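Local coordinates for like-Sm ribonucleoprotein core (Methanococcus vannielii SB, PDB 5MKI), which binds RNA, with a uridine-binding site, as an archaeal Sm-like protein whose seven copies associate in the deposited assembly, at the interface of chains A and B. Numbering follows the deposited sequence. Chains: chain A/B, Like-Sm ribonucleoprotein core.

Contact 1: the interface of chains A and B. Residues chain A 3-5; chain B 15, 34-36.
A:Thr4 meets B:Tyr36 where the N-terminal tail of one subunit lies on the strand end of its neighbour, a contact between two copies of one protein that ties adjacent subunits together. A:Thr4 buries more surface than any other residue here. Its carbonyl O accepts a hydrogen bond from the backbone N of B:Tyr36, 3.0 Å away, at the end of strand 28-36. The donor sits above the carbonyl plane, 40° out of it. The side chain of A:Thr4 crosses that of B:Ile15, and CB of A:Thr4 meets the CD1 methyl of B:Ile15 at 3.8 Å. OG1 of A:Thr4 sits between the backbone N and the carbonyl carbon (chi1 72°), which turns CG2 toward the CG2 branch of B:Ile15, 4.1 Å away. The methyl CB of B:Ala35 reaches O of A:Thr4 at 3.5 Å and O of A:Asp3 at 3.6 Å. CD1 of the B:Tyr36 ring also lies 3.6 Å from O of A:Thr4. An alanine in place of B:Ile15 would probably open a gap under the A:Thr4 side chain and leave CB and CG2 without their apolar partner. The contact fastens the N-terminal tail to the next subunit.

Contact 2: the interface of chains A and B. Residues chain A 22, 69-72; chain B 57-60.
A:Leu72 and B:Met59 join two subunits edge to edge through their backbones. N of A:Leu72 donates a hydrogen bond to O of B:Met59 over 2.8 Å. The bond is almost straight, 172° at the hydrogen, and runs nearly along the C=O axis. Beside it A:Ser71 forms an antiparallel bridge with B:Leu60. The side chains of A:Leu72 and B:Met59 cross, with their CB atoms 4.1 Å apart.

B:Phe57 lies beside A:Ser71. CG is anti to its carbonyl carbon (chi1 -63°), and the ring presents its edge to chain A. OG of A:Ser71 lies in the ring plane, 3.3 Å from CD1 of B:Phe57. The phenol OH of A:Tyr22 also lies at this edge, 3.2 Å from CE1 of B:Phe57, and the two aromatic side chains meet tip to tip. B:Leu60 packs on A:Tyr69. The CD1 methyl of B:Leu60 is 3.7 Å from CD1 of the A:Tyr69 ring, and its CD2 methyl lies over one face, toward the rim.

A:Tyr69 also braces the second shell. Its CE1 sits 3.5 Å above one face of the A:Tyr22 ring, toward the rim. This packing within chain A backs the A:Tyr22 ring where its hydroxyl meets B:Phe57. Strand 69-71 of one subunit thus pairs with strand 60-62 of the next, the strand-to-strand joint typical of Sm-fold rings, and links neighbouring subunits into a continuous sheet.

Contact 3: the interface of chains A and B. Residues chain A 24, 39-40, 64-65, 67-68; chain B 41, 61, 63, 65-66.
B:Arg63 reaches into chain A and buries the most surface in this polar joint between neighbouring subunits. The backbone N of B:Arg63 donates to O of A:Leu68 at 3.2 Å. The side chain leaves with CG anti to the backbone N (chi1 -164°) and runs alongside A:Met40, the two chains pointing opposite ways. SD of A:Met40 touches CD of B:Arg63 at 3.6 Å, while CG of A:Met40 lies at the guanidinium edge, in plane. One guanidinium face is covered toward its rim by O of A:Gly64 and CA of A:Asp65. A weak hydrogen bond runs from NE to O of A:His39. Within chain B, a salt bridge to B:Asp65 steadies the far end of the group. A:His39, A:Asp65, B:Asn41, B:Arg63 and B:Asp65 all belong to UMP-binding positions, so this joint is likely to help shape the uridine-binding region.

B:Asn66 is the second main contributor. The amide ND2 of B:Asn66 meets O of A:Val67 at 3.0 Å, in the carbonyl plane and on a lone pair. ND2 also donates to O of B:Arg63, which restrains amide rotation. CD1 of A:Leu68 approaches CG of B:Asn66 at 3.6 Å.

A:Lys24 crosses B:Asn66 and meets B:Asp65 tip to tip. NZ of A:Lys24 and OD2 of B:Asp65 form a long salt bridge of 3.3 Å. NZ of A:Lys24 also donates to O of A:Asp65 at 2.7 Å and to O of A:Val67 at 3.0 Å, from above both carbonyl planes.

Contact 1: the interface of chains A and B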
loop_
_atom_site.group_PDB
_atom_site.type_symbol
_atom_site.label_atom_id
_atom_site.label_comp_id
_atom_site.label_asym_id
_atom_site.label_seq_id
_atom_site.Cartn_x
_atom_site.Cartn_y
_atom_site.Cartn_z
ATOM N N ASP A 3 6.794 8.469 27.086
ATOM C CA ASP A 3 5.432 7.940 27.136
ATOM C C ASP A 3 5.331 6.629 26.355
ATOM O O ASP A 3 5.822 6.524 25.224
ATOM C CB ASP A 3 4.427 8.961 26.588
ATOM C CG ASP A 3 3.030 8.383 26.438
ATOM O OD1 ASP A 3 2.818 7.637 25.475
ATOM O OD2 ASP A 3 2.141 8.654 27.280
ATOM N N THR A 4 4.659 5.644 26.960
ATOM C CA THR A 4 4.592 4.288 26.429
ATOM C C THR A 4 3.724 4.172 25.183
ATOM O O THR A 4 3.636 3.080 24.612
ATOM C CB THR A 4 4.054 3.328 27.493
ATOM O OG1 THR A 4 2.654 3.569 27.679
ATOM C CG2 THR A 4 4.777 3.505 28.826
ATOM N N GLN A 5 3.066 5.244 24.758
ATOM C CA GLN A 5 2.202 5.203 23.590
ATOM C C GLN A 5 2.741 6.057 22.461
ATOM O O GLN A 5 2.043 6.266 21.468
ATOM C CB GLN A 5 0.794 5.651 23.965
ATOM C CG GLN A 5 0.247 4.909 25.161
ATOM C CD GLN A 5 -1.088 5.445 25.602
ATOM O OE1 GLN A 5 -1.226 6.634 25.901
ATOM N NE2 GLN A 5 -2.087 4.571 25.653
ATOM N N ILE B 15 4.877 -3.720 28.277
ATOM C CA ILE B 15 5.853 -2.651 28.426
ATOM C C ILE B 15 6.906 -3.072 29.451
ATOM O O ILE B 15 6.589 -3.669 30.489
ATOM C CB ILE B 15 5.150 -1.343 28.832
ATOM C CG1 ILE B 15 4.328 -0.768 27.656
ATOM C CG2 ILE B 15 6.162 -0.324 29.316
ATOM C CD1 ILE B 15 5.182 -0.167 26.532
ATOM N N LYS B 34 9.606 -0.494 24.907
ATOM C CA LYS B 34 9.458 0.766 25.629
ATOM C C LYS B 34 8.195 1.538 25.252
ATOM O O LYS B 34 7.692 2.312 26.078
ATOM C CB LYS B 34 10.681 1.674 25.393
ATOM C CG LYS B 34 12.016 1.089 25.849
ATOM C CD LYS B 34 12.017 0.752 27.350
ATOM C CE LYS B 34 11.957 2.001 28.206
ATOM N NZ LYS B 34 11.646 1.694 29.624
ATOM N N ALA B 35 7.670 1.358 24.038
ATOM C CA ALA B 35 6.509 2.133 23.599
ATOM C C ALA B 35 5.945 1.536 22.314
ATOM O O ALA B 35 6.655 0.884 21.551
ATOM C CB ALA B 35 6.869 3.613 23.379
ATOM N N TYR B 36 4.660 1.771 22.085
ATOM C CA TYR B 36 4.004 1.287 20.880
ATOM C C TYR B 36 2.850 2.230 20.574
ATOM O O TYR B 36 2.350 2.930 21.456
ATOM C CB TYR B 36 3.498 -0.154 21.055
ATOM C CG TYR B 36 2.303 -0.197 21.970
ATOM C CD1 TYR B 36 2.466 -0.127 23.345
ATOM C CD2 TYR B 36 1.002 -0.247 21.458
ATOM C CE1 TYR B 36 1.385 -0.134 24.192
ATOM C CE2 TYR B 36 -0.096 -0.250 22.305
ATOM C CZ TYR B 36 0.107 -0.197 23.671
ATOM O OH TYR B 36 -0.965 -0.199 24.529
#

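Contact 2: the interface of chains A and B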
loop_
_atom_site.group_PDB
_atom_site.type_symbol
_atom_site.label_atom_id
_atom_site.label_comp_id
_atom_site.label_asym_id
_atom_site.label_seq_id
_atom_site.Cartn_x
_atom_site.Cartn_y
_atom_site.Cartn_z
ATOM N N TYR A 22 17.531 2.323 8.539
ATOM C CA TYR A 22 17.474 1.110 7.723
ATOM C C TYR A 22 16.232 1.120 6.828
ATOM O O TYR A 22 15.110 1.290 7.313
ATOM C CB TYR A 22 17.440 -0.139 8.602
ATOM C CG TYR A 22 18.702 -0.393 9.402
ATOM C CD1 TYR A 22 18.947 0.288 10.593
ATOM C CD2 TYR A 22 19.641 -1.327 8.973
ATOM C CE1 TYR A 22 20.098 0.047 11.328
ATOM C CE2 TYR A 22 20.792 -1.580 9.708
ATOM C CZ TYR A 22 21.018 -0.888 10.882
ATOM O OH TYR A 22 22.167 -1.135 11.613
ATOM N N TYR A 69 13.578 0.200 10.147
ATOM C CA TYR A 69 13.720 0.709 11.510
ATOM C C TYR A 69 14.839 1.742 11.538
ATOM O O TYR A 69 15.700 1.771 10.657
ATOM C CB TYR A 69 14.002 -0.401 12.535
ATOM C CG TYR A 69 14.798 -1.607 12.056
ATOM C CD1 TYR A 69 16.169 -1.523 11.782
ATOM C CD2 TYR A 69 14.186 -2.841 11.925
ATOM C CE1 TYR A 69 16.883 -2.643 11.353
ATOM C CE2 TYR A 69 14.886 -3.953 11.507
ATOM C CZ TYR A 69 16.229 -3.861 11.226
ATOM O OH TYR A 69 16.895 -4.999 10.809
ATOM N N VAL A 70 14.804 2.598 12.557
ATOM C CA VAL A 70 15.822 3.618 12.785
ATOM C C VAL A 70 16.577 3.262 14.065
ATOM O O VAL A 70 15.958 2.951 15.095
ATOM C CB VAL A 70 15.194 5.024 12.870
ATOM C CG1 VAL A 70 16.258 6.066 13.010
ATOM C CG2 VAL A 70 14.337 5.314 11.622
ATOM N N SER A 71 17.916 3.285 13.992
ATOM C CA SER A 71 18.781 3.024 15.144
ATOM C C SER A 71 19.188 4.351 15.774
ATOM O O SER A 71 19.792 5.202 15.112
ATOM C CB SER A 71 20.027 2.232 14.751
ATOM O OG SER A 71 20.764 1.876 15.917
ATOM N N LEU A 72 18.848 4.519 17.044
ATOM C CA LEU A 72 18.999 5.778 17.749
ATOM C C LEU A 72 20.074 5.695 18.825
ATOM O O LEU A 72 20.352 4.615 19.341
ATOM C CB LEU A 72 17.697 6.174 18.420
ATOM C CG LEU A 72 16.434 6.302 17.606
ATOM C CD1 LEU A 72 15.432 6.848 18.565
ATOM C CD2 LEU A 72 16.669 7.269 16.489
ATOM O OXT LEU A 72 20.644 6.710 19.225
ATOM N N PHE B 57 21.734 -2.879 19.311
ATOM C CA PHE B 57 21.005 -1.638 19.036
ATOM C C PHE B 57 20.486 -1.027 20.329
ATOM O O PHE B 57 19.423 -1.436 20.829
ATOM C CB PHE B 57 19.846 -1.872 18.075
ATOM C CG PHE B 57 20.264 -2.345 16.720
ATOM C CD1 PHE B 57 20.689 -1.444 15.767
ATOM C CD2 PHE B 57 20.219 -3.693 16.399
ATOM C CE1 PHE B 57 21.075 -1.871 14.516
ATOM C CE2 PHE B 57 20.604 -4.126 15.152
ATOM C CZ PHE B 57 21.031 -3.210 14.206
ATOM N N PRO B 58 21.175 -0.031 20.880
ATOM C CA PRO B 58 20.680 0.601 22.120
ATOM C C PRO B 58 19.206 0.992 22.067
ATOM O O PRO B 58 18.452 0.712 23.009
ATOM C CB PRO B 58 21.609 1.815 22.263
ATOM C CG PRO B 58 22.881 1.361 21.635
ATOM C CD PRO B 58 22.493 0.493 20.473
ATOM N N MET B 59 18.767 1.610 20.973
ATOM C CA MET B 59 17.375 2.003 20.838
ATOM C C MET B 59 16.983 1.922 19.372
ATOM O O MET B 59 17.639 2.525 18.512
ATOM C CB MET B 59 17.137 3.413 21.387
ATOM C CG MET B 59 15.672 3.835 21.384
ATOM S SD MET B 59 14.610 2.724 22.328
ATOM C CE MET B 59 14.979 3.261 23.990
ATOM N N LEU B 60 15.895 1.191 19.108
ATOM C CA LEU B 60 15.446 0.860 17.762
ATOM C C LEU B 60 13.975 1.208 17.657
ATOM O O LEU B 60 13.169 0.700 18.441
ATOM C CB LEU B 60 15.646 -0.631 17.464
ATOM C CG LEU B 60 15.733 -1.103 16.014
ATOM C CD1 LEU B 60 16.917 -0.458 15.293
ATOM C CD2 LEU B 60 15.847 -2.606 15.965
#

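Contact 3: the interface of chains A and B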
loop_
_atom_site.group_PDB
_atom_site.type_symbol
_atom_site.label_atom_id
_atom_site.label_comp_id
_atom_site.label_asym_id
_atom_site.label_seq_id
_atom_site.Cartn_x
_atom_site.Cartn_y
_atom_site.Cartn_z
ATOM N N LYS A 24 13.760 -0.594 3.577
ATOM C CA LYS A 24 13.193 -1.904 3.256
ATOM C C LYS A 24 14.034 -2.671 2.246
ATOM O O LYS A 24 14.020 -3.907 2.240
ATOM C CB LYS A 24 11.772 -1.742 2.723
ATOM C CG LYS A 24 10.759 -1.335 3.762
ATOM C CD LYS A 24 9.435 -1.015 3.103
ATOM C CE LYS A 24 8.320 -0.902 4.133
ATOM N NZ LYS A 24 8.533 0.262 5.064
ATOM N N HIS A 39 4.695 10.351 9.838
ATOM C CA HIS A 39 4.894 9.332 8.813
ATOM C C HIS A 39 6.266 8.674 8.880
ATOM O O HIS A 39 6.535 7.766 8.084
ATOM C CB HIS A 39 4.706 9.941 7.425
ATOM C CG HIS A 39 3.360 10.554 7.222
ATOM N ND1 HIS A 39 3.191 11.841 6.756
ATOM C CD2 HIS A 39 2.116 10.062 7.435
ATOM C CE1 HIS A 39 1.899 12.112 6.681
ATOM N NE2 HIS A 39 1.226 11.050 7.087
ATOM N N MET A 40 7.134 9.124 9.785
ATOM C CA MET A 40 8.552 8.767 9.824
ATOM C C MET A 40 9.324 9.277 8.605
ATOM O O MET A 40 10.387 8.729 8.287
ATOM C CB MET A 40 8.764 7.248 9.987
ATOM C CG MET A 40 8.073 6.611 11.215
ATOM S SD MET A 40 8.726 4.995 11.769
ATOM C CE MET A 40 10.486 5.314 11.753
ATOM N N GLY A 64 9.264 8.188 4.702
ATOM C CA GLY A 64 9.129 7.223 5.789
ATOM C C GLY A 64 8.595 5.850 5.393
ATOM O O GLY A 64 8.943 4.845 6.021
ATOM N N ASP A 65 7.756 5.776 4.348
ATOM C CA ASP A 65 7.220 4.481 3.929
ATOM C C ASP A 65 8.307 3.507 3.496
ATOM O O ASP A 65 8.039 2.306 3.382
ATOM C CB ASP A 65 6.213 4.644 2.782
ATOM C CG ASP A 65 6.887 4.727 1.419
ATOM O OD1 ASP A 65 7.958 5.368 1.317
ATOM O OD2 ASP A 65 6.359 4.145 0.447
ATOM N N VAL A 67 10.964 3.034 5.349
ATOM C CA VAL A 67 11.787 2.792 6.539
ATOM C C VAL A 67 11.454 1.434 7.140
ATOM O O VAL A 67 10.281 1.089 7.324
ATOM C CB VAL A 67 11.597 3.910 7.575
ATOM C CG1 VAL A 67 12.293 3.535 8.904
ATOM C CG2 VAL A 67 12.158 5.232 7.033
ATOM N N LEU A 68 12.496 0.663 7.445
ATOM C CA LEU A 68 12.374 -0.592 8.172
ATOM C C LEU A 68 12.445 -0.333 9.676
ATOM O O LEU A 68 11.482 -0.601 10.402
ATOM C CB LEU A 68 13.475 -1.558 7.716
ATOM C CG LEU A 68 13.299 -3.065 7.899
ATOM C CD1 LEU A 68 12.089 -3.564 7.099
ATOM C CD2 LEU A 68 14.578 -3.789 7.466
ATOM N N ASN B 41 3.845 0.789 15.285
ATOM C CA ASN B 41 5.219 1.237 15.484
ATOM C C ASN B 41 5.598 0.929 16.930
ATOM O O ASN B 41 4.775 1.074 17.833
ATOM C CB ASN B 41 5.408 2.755 15.278
ATOM C CG ASN B 41 5.017 3.266 13.900
ATOM O OD1 ASN B 41 5.286 2.652 12.863
ATOM N ND2 ASN B 41 4.420 4.450 13.892
ATOM N N VAL B 61 13.622 2.062 16.700
ATOM C CA VAL B 61 12.220 2.354 16.410
ATOM C C VAL B 61 11.864 1.632 15.122
ATOM O O VAL B 61 12.400 1.950 14.054
ATOM C CB VAL B 61 11.946 3.858 16.308
ATOM C CG1 VAL B 61 10.537 4.094 15.798
ATOM C CG2 VAL B 61 12.105 4.497 17.673
ATOM N N ARG B 63 9.165 0.470 12.259
ATOM C CA ARG B 63 7.946 0.968 11.633
ATOM C C ARG B 63 6.882 -0.133 11.604
ATOM O O ARG B 63 7.127 -1.234 11.099
ATOM C CB ARG B 63 8.244 1.471 10.221
ATOM C CG ARG B 63 7.152 2.345 9.651
ATOM C CD ARG B 63 7.696 3.397 8.685
ATOM N NE ARG B 63 6.621 4.309 8.300
ATOM C CZ ARG B 63 5.704 4.026 7.381
ATOM N NH1 ARG B 63 5.749 2.865 6.733
ATOM N NH2 ARG B 63 4.756 4.909 7.103
ATOM N N ASP B 65 4.365 -0.910 9.800
ATOM C CA ASP B 65 3.915 -1.595 8.587
ATOM C C ASP B 65 4.804 -2.777 8.204
ATOM O O ASP B 65 4.389 -3.590 7.382
ATOM C CB ASP B 65 3.822 -0.616 7.419
ATOM C CG ASP B 65 5.171 -0.284 6.832
ATOM O OD1 ASP B 65 6.070 0.112 7.599
ATOM O OD2 ASP B 65 5.355 -0.445 5.610
ATOM N N ASN B 66 6.001 -2.908 8.788
ATOM C CA ASN B 66 6.874 -4.034 8.481
ATOM C C ASN B 66 6.550 -5.283 9.295
ATOM O O ASN B 66 7.134 -6.342 9.035
ATOM C CB ASN B 66 8.341 -3.658 8.734
ATOM C CG ASN B 66 8.791 -2.477 7.910
ATOM O OD1 ASN B 66 9.004 -2.602 6.711
ATOM N ND2 ASN B 66 8.961 -1.325 8.554
#

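All three contacts belong to one interface between chains A and B. The centres of their C-alpha atoms lie about 12 Å apart for contacts 2 and 3, 15 Å for contacts 1 and 2, and 16 Å for contacts 1 and 3. Chain A residues 67 to 72 run from contact 3 into contact 2. On chain B, strand 60-62 links them through B:Leu60 and B:Val61. Contact 1 uses the N-terminal tail of chain A with B:Ile15 and strand 28-36 of chain B. The strand joint of contact 2 adjoins the nucleotide-binding positions of contact 3, so subunit association may help form the uridine site.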